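Local coordinates for interferon gamma (Paralichthys olivaceus, PDB 6F1E), which acts as a secreted homodimeric cytokine that binds interferon gamma receptor 1 and activates macrophages and neutrophils, at residues Leu52-Leu63 with Leu93-Arg104. Sequence-based numbering, arbitrary orientation.
Sequences LETYEKLIGQML and LNYILKKVQELR
Ile59 packs against Ile96, Leu97 and Leu93 where helices 41-64 and 89-107, antiparallel neighbours in this four-helix-bundle cytokine, join through an apolar seam with a polar edge, their local axes 9.5 Å apart. In the buried seam, Ile59 CD1 reaches Ile96 CG2 at 3.7 Å, while its CG2 branch lies against Leu97 CB. One turn on, Leu93 CD1 touches both Met62 O and Leu63 CD2; at the other end Val100 CG1 sits 3.5 Å from Leu52 O. Helix 5-17 adds Leu14 and Met7, and Tyr143 of the second subunit packs on Leu103. Nearer solvent, the polar margin is well covered too, but held by directed bonds. Glu56, its extended chain starting with CG anti to the backbone N (chi1 -165°), salt-bridges Arg104: NH1 binds OE1 at 2.8 Å, and NE adds a weak bond. Gln101 NE2 takes OE2 at 3.1 Å. These NH1 and NE2 donors come from opposite sides of the carboxylate plane, 44° and 53° out of it. Glu53 lays CB over a guanidinium face, and its OE1 forms a longer salt bridge to Arg104 NH2, 3.4 Å; OE2 brings Lys57 into the network. With Ser112 weakly bonded to NH2, two acids probably balance Arg104's charge and limit guanidinium rotation beside the seam.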
ATOM      1  N   LEU A  52     -10.460  -5.368   2.825  1.00 49.65           N
ATOM      2  CA  LEU A  52     -10.743  -6.403   3.821  1.00 53.03           C
ATOM      3  C   LEU A  52      -9.738  -6.327   4.988  1.00 47.45           C
ATOM      4  O   LEU A  52     -10.153  -6.440   6.153  1.00 46.86           O
ATOM      5  CB  LEU A  52     -10.775  -7.805   3.182  1.00 52.99           C
ATOM      6  CG  LEU A  52     -11.917  -8.091   2.183  1.00 52.85           C
ATOM      7  CD1 LEU A  52     -11.694  -9.415   1.439  1.00 52.96           C
ATOM      8  CD2 LEU A  52     -13.253  -8.145   2.895  1.00 53.06           C
ATOM      9  N   GLU A  53      -8.462  -6.064   4.677  1.00 49.06           N
ATOM     10  CA  GLU A  53      -7.429  -5.812   5.708  1.00 54.42           C
ATOM     11  C   GLU A  53      -7.729  -4.603   6.592  1.00 57.94           C
ATOM     12  O   GLU A  53      -7.513  -4.634   7.817  1.00 63.47           O
ATOM     13  CB  GLU A  53      -6.070  -5.658   5.084  1.00 61.91           C
ATOM     14  CG  GLU A  53      -4.955  -5.271   6.072  1.00 76.27           C
ATOM     15  CD  GLU A  53      -3.537  -5.551   5.537  1.00 87.73           C
ATOM     16  OE1 GLU A  53      -3.362  -6.184   4.454  1.00 87.85           O
ATOM     17  OE2 GLU A  53      -2.577  -5.142   6.225  1.00 98.09           O
ATOM     18  N   THR A  54      -8.248  -3.557   5.970  1.00 56.59           N
ATOM     19  CA  THR A  54      -8.622  -2.347   6.675  1.00 58.29           C
ATOM     20  C   THR A  54      -9.773  -2.601   7.644  1.00 55.51           C
ATOM     21  O   THR A  54      -9.761  -2.137   8.778  1.00 51.26           O
ATOM     22  CB  THR A  54      -8.977  -1.244   5.653  1.00 59.65           C
ATOM     23  OG1 THR A  54      -7.862  -1.072   4.775  1.00 62.56           O
ATOM     24  CG2 THR A  54      -9.263   0.068   6.335  1.00 60.10           C
ATOM     25  N   TYR A  55     -10.772  -3.337   7.177  1.00 57.07           N
ATOM     26  CA  TYR A  55     -11.933  -3.697   8.023  1.00 57.23           C
ATOM     27  C   TYR A  55     -11.543  -4.546   9.213  1.00 53.16           C
ATOM     28  O   TYR A  55     -12.112  -4.440  10.281  1.00 53.87           O
ATOM     29  CB  TYR A  55     -12.983  -4.468   7.221  1.00 51.85           C
ATOM     30  CG  TYR A  55     -14.033  -3.593   6.604  1.00 52.03           C
ATOM     31  CD1 TYR A  55     -14.973  -2.945   7.406  1.00 48.01           C
ATOM     32  CD2 TYR A  55     -14.126  -3.444   5.210  1.00 53.20           C
ATOM     33  CE1 TYR A  55     -15.977  -2.163   6.840  1.00 51.08           C
ATOM     34  CE2 TYR A  55     -15.121  -2.661   4.632  1.00 53.74           C
ATOM     35  CZ  TYR A  55     -16.053  -2.022   5.453  1.00 52.34           C
ATOM     36  OH  TYR A  55     -17.040  -1.227   4.896  1.00 43.64           O
ATOM     37  N   GLU A  56     -10.589  -5.422   9.012  1.00 54.17           N
ATOM     38  CA  GLU A  56     -10.125  -6.239  10.119  1.00 59.74           C
ATOM     39  C   GLU A  56      -9.456  -5.397  11.193  1.00 56.65           C
ATOM     40  O   GLU A  56      -9.699  -5.632  12.342  1.00 53.86           O
ATOM     41  CB  GLU A  56      -9.187  -7.311   9.604  1.00 64.43           C
ATOM     42  CG  GLU A  56      -8.947  -8.396  10.605  1.00 72.66           C
ATOM     43  CD  GLU A  56      -8.034  -9.454  10.064  1.00 85.68           C
ATOM     44  OE1 GLU A  56      -7.984  -9.566   8.789  1.00 70.82           O
ATOM     45  OE2 GLU A  56      -7.395 -10.137  10.934  1.00 83.89           O
ATOM     46  N   LYS A  57      -8.627  -4.419  10.809  1.00 63.43           N
ATOM     47  CA  LYS A  57      -8.119  -3.385  11.740  1.00 61.60           C
ATOM     48  C   LYS A  57      -9.257  -2.685  12.440  1.00 62.28           C
ATOM     49  O   LYS A  57      -9.283  -2.623  13.659  1.00 66.99           O
ATOM     50  CB  LYS A  57      -7.299  -2.301  11.015  1.00 69.42           C
ATOM     51  CG  LYS A  57      -5.778  -2.418  11.109  1.00 80.23           C
ATOM     52  CD  LYS A  57      -5.185  -3.338  10.046  1.00 93.02           C
ATOM     53  CE  LYS A  57      -3.689  -3.093   9.842  1.00103.05           C
ATOM     54  NZ  LYS A  57      -3.190  -3.792   8.621  1.00106.19           N
ATOM     55  N   LEU A  58     -10.180  -2.139  11.646  1.00 59.34           N
ATOM     56  CA  LEU A  58     -11.268  -1.333  12.155  1.00 57.30           C
ATOM     57  C   LEU A  58     -11.960  -2.055  13.265  1.00 63.77           C
ATOM     58  O   LEU A  58     -12.126  -1.530  14.376  1.00 64.13           O
ATOM     59  CB  LEU A  58     -12.339  -1.069  11.078  1.00 62.95           C
ATOM     60  CG  LEU A  58     -12.409   0.245  10.321  1.00 68.26           C
ATOM     61  CD1 LEU A  58     -13.604   0.236   9.398  1.00 65.43           C
ATOM     62  CD2 LEU A  58     -12.516   1.402  11.296  1.00 70.57           C
ATOM     63  N   ILE A  59     -12.401  -3.270  12.928  1.00 62.24           N
ATOM     64  CA  ILE A  59     -13.316  -4.028  13.789  1.00 57.55           C
ATOM     65  C   ILE A  59     -12.594  -4.368  15.081  1.00 55.99           C
ATOM     66  O   ILE A  59     -13.134  -4.163  16.158  1.00 61.75           O
ATOM     67  CB  ILE A  59     -13.867  -5.238  13.056  1.00 57.33           C
ATOM     68  CG1 ILE A  59     -14.720  -4.741  11.862  1.00 57.57           C
ATOM     69  CG2 ILE A  59     -14.698  -6.106  14.002  1.00 60.44           C
ATOM     70  CD1 ILE A  59     -14.873  -5.751  10.746  1.00 58.29           C
ATOM     71  N   GLY A  60     -11.342  -4.785  14.959  1.00 56.72           N
ATOM     72  CA  GLY A  60     -10.388  -4.769  16.079  1.00 63.29           C
ATOM     73  C   GLY A  60     -10.605  -3.598  17.015  1.00 67.91           C
ATOM     74  O   GLY A  60     -11.090  -3.792  18.124  1.00 73.92           O
ATOM     75  N   GLN A  61     -10.330  -2.375  16.552  1.00 76.08           N
ATOM     76  CA  GLN A  61     -10.509  -1.162  17.394  1.00 71.11           C
ATOM     77  C   GLN A  61     -11.937  -1.026  17.946  1.00 66.40           C
ATOM     78  O   GLN A  61     -12.141  -0.707  19.095  1.00 69.79           O
ATOM     79  CB  GLN A  61     -10.126   0.117  16.639  1.00 67.65           C
ATOM     80  CG  GLN A  61      -8.676   0.195  16.202  1.00 76.47           C
ATOM     81  CD  GLN A  61      -7.720   0.039  17.362  1.00 87.88           C
ATOM     82  OE1 GLN A  61      -6.924  -0.921  17.416  1.00 76.91           O
ATOM     83  NE2 GLN A  61      -7.823   0.966  18.332  1.00 78.94           N
ATOM     84  N   MET A  62     -12.926  -1.318  17.135  1.00 65.74           N
ATOM     85  CA  MET A  62     -14.279  -1.262  17.611  1.00 71.73           C
ATOM     86  C   MET A  62     -14.469  -2.233  18.770  1.00 72.00           C
ATOM     87  O   MET A  62     -15.262  -1.969  19.656  1.00 81.37           O
ATOM     88  CB  MET A  62     -15.263  -1.558  16.465  1.00 82.19           C
ATOM     89  CG  MET A  62     -15.310  -0.456  15.405  1.00 78.62           C
ATOM     90  SD  MET A  62     -16.210  -0.912  13.919  1.00 66.20           S
ATOM     91  CE  MET A  62     -17.928  -0.738  14.371  1.00 68.82           C
ATOM     92  N   LEU A  63     -13.750  -3.351  18.769  1.00 74.38           N
ATOM     93  CA  LEU A  63     -13.748  -4.252  19.936  1.00 74.57           C
ATOM     94  C   LEU A  63     -12.963  -3.692  21.139  1.00 80.84           C
ATOM     95  O   LEU A  63     -13.418  -3.842  22.279  1.00 84.44           O
ATOM     96  CB  LEU A  63     -13.237  -5.642  19.577  1.00 64.08           C
ATOM     97  CG  LEU A  63     -14.174  -6.484  18.696  1.00 63.61           C
ATOM     98  CD1 LEU A  63     -13.422  -7.649  18.004  1.00 56.59           C
ATOM     99  CD2 LEU A  63     -15.364  -6.971  19.522  1.00 61.53           C
ATOM    100  N   LEU A  93     -19.873  -7.963  16.566  1.00 57.10           N
ATOM    101  CA  LEU A  93     -18.571  -7.531  16.033  1.00 62.08           C
ATOM    102  C   LEU A  93     -17.694  -8.760  15.762  1.00 61.94           C
ATOM    103  O   LEU A  93     -17.184  -8.930  14.654  1.00 63.75           O
ATOM    104  CB  LEU A  93     -17.826  -6.570  16.991  1.00 60.38           C
ATOM    105  CG  LEU A  93     -18.331  -5.139  17.256  1.00 63.71           C
ATOM    106  CD1 LEU A  93     -17.375  -4.356  18.154  1.00 63.87           C
ATOM    107  CD2 LEU A  93     -18.528  -4.378  15.954  1.00 68.38           C
ATOM    108  N   ASN A  94     -17.543  -9.628  16.763  1.00 62.26           N
ATOM    109  CA  ASN A  94     -16.682 -10.799  16.623  1.00 58.74           C
ATOM    110  C   ASN A  94     -17.149 -11.637  15.463  1.00 53.34           C
ATOM    111  O   ASN A  94     -16.334 -12.109  14.709  1.00 51.74           O
ATOM    112  CB  ASN A  94     -16.543 -11.598  17.935  1.00 65.10           C
ATOM    113  CG  ASN A  94     -15.518 -10.961  18.913  1.00 72.20           C
ATOM    114  OD1 ASN A  94     -15.819 -10.716  20.074  1.00 71.03           O
ATOM    115  ND2 ASN A  94     -14.302 -10.700  18.426  1.00 75.73           N
ATOM    116  N   TYR A  95     -18.451 -11.739  15.230  1.00 51.48           N
ATOM    117  CA  TYR A  95     -18.914 -12.527  14.079  1.00 54.67           C
ATOM    118  C   TYR A  95     -18.455 -11.872  12.767  1.00 57.38           C
ATOM    119  O   TYR A  95     -17.986 -12.553  11.841  1.00 65.08           O
ATOM    120  CB  TYR A  95     -20.433 -12.780  14.104  1.00 51.23           C
ATOM    121  CG  TYR A  95     -20.970 -13.366  12.799  1.00 52.24           C
ATOM    122  CD1 TYR A  95     -20.962 -14.737  12.541  1.00 53.62           C
ATOM    123  CD2 TYR A  95     -21.483 -12.526  11.817  1.00 53.78           C
ATOM    124  CE1 TYR A  95     -21.467 -15.246  11.332  1.00 55.04           C
ATOM    125  CE2 TYR A  95     -21.985 -13.011  10.616  1.00 49.41           C
ATOM    126  CZ  TYR A  95     -21.967 -14.351  10.363  1.00 55.00           C
ATOM    127  OH  TYR A  95     -22.457 -14.742   9.125  1.00 60.60           O
ATOM    128  N   ILE A  96     -18.585 -10.555  12.698  1.00 62.39           N
ATOM    129  CA  ILE A  96     -18.279  -9.803  11.468  1.00 61.97           C
ATOM    130  C   ILE A  96     -16.734  -9.822  11.231  1.00 59.94           C
ATOM    131  O   ILE A  96     -16.247 -10.053  10.096  1.00 50.64           O
ATOM    132  CB  ILE A  96     -19.042  -8.424  11.465  1.00 61.28           C
ATOM    133  CG1 ILE A  96     -19.892  -8.306  10.218  1.00 68.47           C
ATOM    134  CG2 ILE A  96     -18.170  -7.205  11.593  1.00 69.84           C
ATOM    135  CD1 ILE A  96     -21.123  -9.179  10.276  1.00 69.89           C
ATOM    136  N   LEU A  97     -15.965  -9.705  12.310  1.00 52.38           N
ATOM    137  CA  LEU A  97     -14.529  -9.950  12.232  1.00 52.69           C
ATOM    138  C   LEU A  97     -14.173 -11.323  11.643  1.00 53.01           C
ATOM    139  O   LEU A  97     -13.354 -11.430  10.716  1.00 60.43           O
ATOM    140  CB  LEU A  97     -13.910  -9.819  13.606  1.00 52.43           C
ATOM    141  CG  LEU A  97     -12.414 -10.062  13.662  1.00 53.98           C
ATOM    142  CD1 LEU A  97     -11.712  -9.178  12.658  1.00 56.05           C
ATOM    143  CD2 LEU A  97     -11.949  -9.736  15.063  1.00 54.15           C
ATOM    144  N   LYS A  98     -14.799 -12.367  12.162  1.00 52.88           N
ATOM    145  CA  LYS A  98     -14.536 -13.747  11.704  1.00 55.61           C
ATOM    146  C   LYS A  98     -14.806 -13.906  10.217  1.00 55.21           C
ATOM    147  O   LYS A  98     -13.972 -14.412   9.493  1.00 56.93           O
ATOM    148  CB  LYS A  98     -15.406 -14.751  12.479  1.00 56.74           C
ATOM    149  CG  LYS A  98     -15.333 -16.164  11.955  1.00 60.42           C
ATOM    150  CD  LYS A  98     -16.190 -17.119  12.774  1.00 67.53           C
ATOM    151  CE  LYS A  98     -17.612 -17.228  12.214  1.00 76.70           C
ATOM    152  NZ  LYS A  98     -18.265 -18.531  12.552  1.00 81.67           N
ATOM    153  N   LYS A  99     -15.970 -13.468   9.748  1.00 52.43           N
ATOM    154  CA  LYS A  99     -16.291 -13.673   8.340  1.00 52.03           C
ATOM    155  C   LYS A  99     -15.295 -12.957   7.411  1.00 54.36           C
ATOM    156  O   LYS A  99     -15.023 -13.456   6.319  1.00 56.80           O
ATOM    157  CB  LYS A  99     -17.743 -13.259   8.017  1.00 56.70           C
ATOM    158  CG  LYS A  99     -18.856 -14.006   8.762  1.00 58.57           C
ATOM    159  CD  LYS A  99     -18.821 -15.549   8.659  1.00 61.86           C
ATOM    160  CE  LYS A  99     -19.200 -16.110   7.289  1.00 65.02           C
ATOM    161  NZ  LYS A  99     -18.661 -17.499   7.081  1.00 68.73           N
ATOM    162  N   VAL A 100     -14.753 -11.810   7.844  1.00 55.41           N
ATOM    163  CA  VAL A 100     -13.780 -11.054   7.046  1.00 51.59           C
ATOM    164  C   VAL A 100     -12.428 -11.762   7.069  1.00 50.10           C
ATOM    165  O   VAL A 100     -11.856 -12.015   6.022  1.00 48.67           O
ATOM    166  CB  VAL A 100     -13.601  -9.607   7.555  1.00 57.86           C
ATOM    167  CG1 VAL A 100     -12.519  -8.887   6.753  1.00 56.98           C
ATOM    168  CG2 VAL A 100     -14.912  -8.820   7.485  1.00 58.90           C
ATOM    169  N   GLN A 101     -11.929 -12.095   8.256  1.00 48.80           N
ATOM    170  CA  GLN A 101     -10.730 -12.915   8.374  1.00 50.33           C
ATOM    171  C   GLN A 101     -10.796 -14.146   7.477  1.00 54.78           C
ATOM    172  O   GLN A 101      -9.881 -14.400   6.677  1.00 59.36           O
ATOM    173  CB  GLN A 101     -10.532 -13.358   9.794  1.00 53.53           C
ATOM    174  CG  GLN A 101     -10.073 -12.225  10.683  1.00 65.24           C
ATOM    175  CD  GLN A 101      -9.989 -12.599  12.153  1.00 77.62           C
ATOM    176  OE1 GLN A 101     -10.830 -13.349  12.686  1.00 78.76           O
ATOM    177  NE2 GLN A 101      -8.973 -12.059  12.830  1.00 79.09           N
ATOM    178  N   GLU A 102     -11.889 -14.889   7.587  1.00 53.01           N
ATOM    179  CA  GLU A 102     -12.056 -16.123   6.791  1.00 56.81           C
ATOM    180  C   GLU A 102     -12.021 -15.863   5.275  1.00 51.01           C
ATOM    181  O   GLU A 102     -11.418 -16.639   4.520  1.00 53.04           O
ATOM    182  CB  GLU A 102     -13.365 -16.868   7.164  1.00 54.87           C
ATOM    183  CG  GLU A 102     -13.369 -17.423   8.590  1.00 53.85           C
ATOM    184  CD  GLU A 102     -14.721 -18.002   9.002  1.00 60.43           C
ATOM    185  OE1 GLU A 102     -15.718 -17.931   8.191  1.00 54.48           O
ATOM    186  OE2 GLU A 102     -14.763 -18.539  10.150  1.00 59.34           O
ATOM    187  N   LEU A 103     -12.658 -14.788   4.828  1.00 46.79           N
ATOM    188  CA  LEU A 103     -12.692 -14.496   3.393  1.00 49.86           C
ATOM    189  C   LEU A 103     -11.274 -14.120   2.902  1.00 51.42           C
ATOM    190  O   LEU A 103     -10.814 -14.537   1.820  1.00 54.71           O
ATOM    191  CB  LEU A 103     -13.696 -13.384   3.101  1.00 46.34           C
ATOM    192  CG  LEU A 103     -13.885 -12.983   1.636  1.00 48.67           C
ATOM    193  CD1 LEU A 103     -14.244 -14.140   0.729  1.00 55.51           C
ATOM    194  CD2 LEU A 103     -15.011 -11.998   1.556  1.00 49.48           C
ATOM    195  N   ARG A 104     -10.573 -13.367   3.734  1.00 55.24           N
ATOM    196  CA  ARG A 104      -9.218 -12.930   3.415  1.00 63.85           C
ATOM    197  C   ARG A 104      -8.319 -14.123   3.257  1.00 59.77           C
ATOM    198  O   ARG A 104      -7.678 -14.306   2.216  1.00 57.52           O
ATOM    199  CB  ARG A 104      -8.637 -12.046   4.527  1.00 70.44           C
ATOM    200  CG  ARG A 104      -8.692 -10.570   4.210  1.00 83.63           C
ATOM    201  CD  ARG A 104      -7.316  -9.946   4.360  1.00 83.36           C
ATOM    202  NE  ARG A 104      -6.941  -9.869   5.763  1.00 75.84           N
ATOM    203  CZ  ARG A 104      -5.741  -9.513   6.193  1.00 75.60           C
ATOM    204  NH1 ARG A 104      -5.523  -9.461   7.492  1.00 78.34           N
ATOM    205  NH2 ARG A 104      -4.767  -9.180   5.339  1.00 81.07           N
TER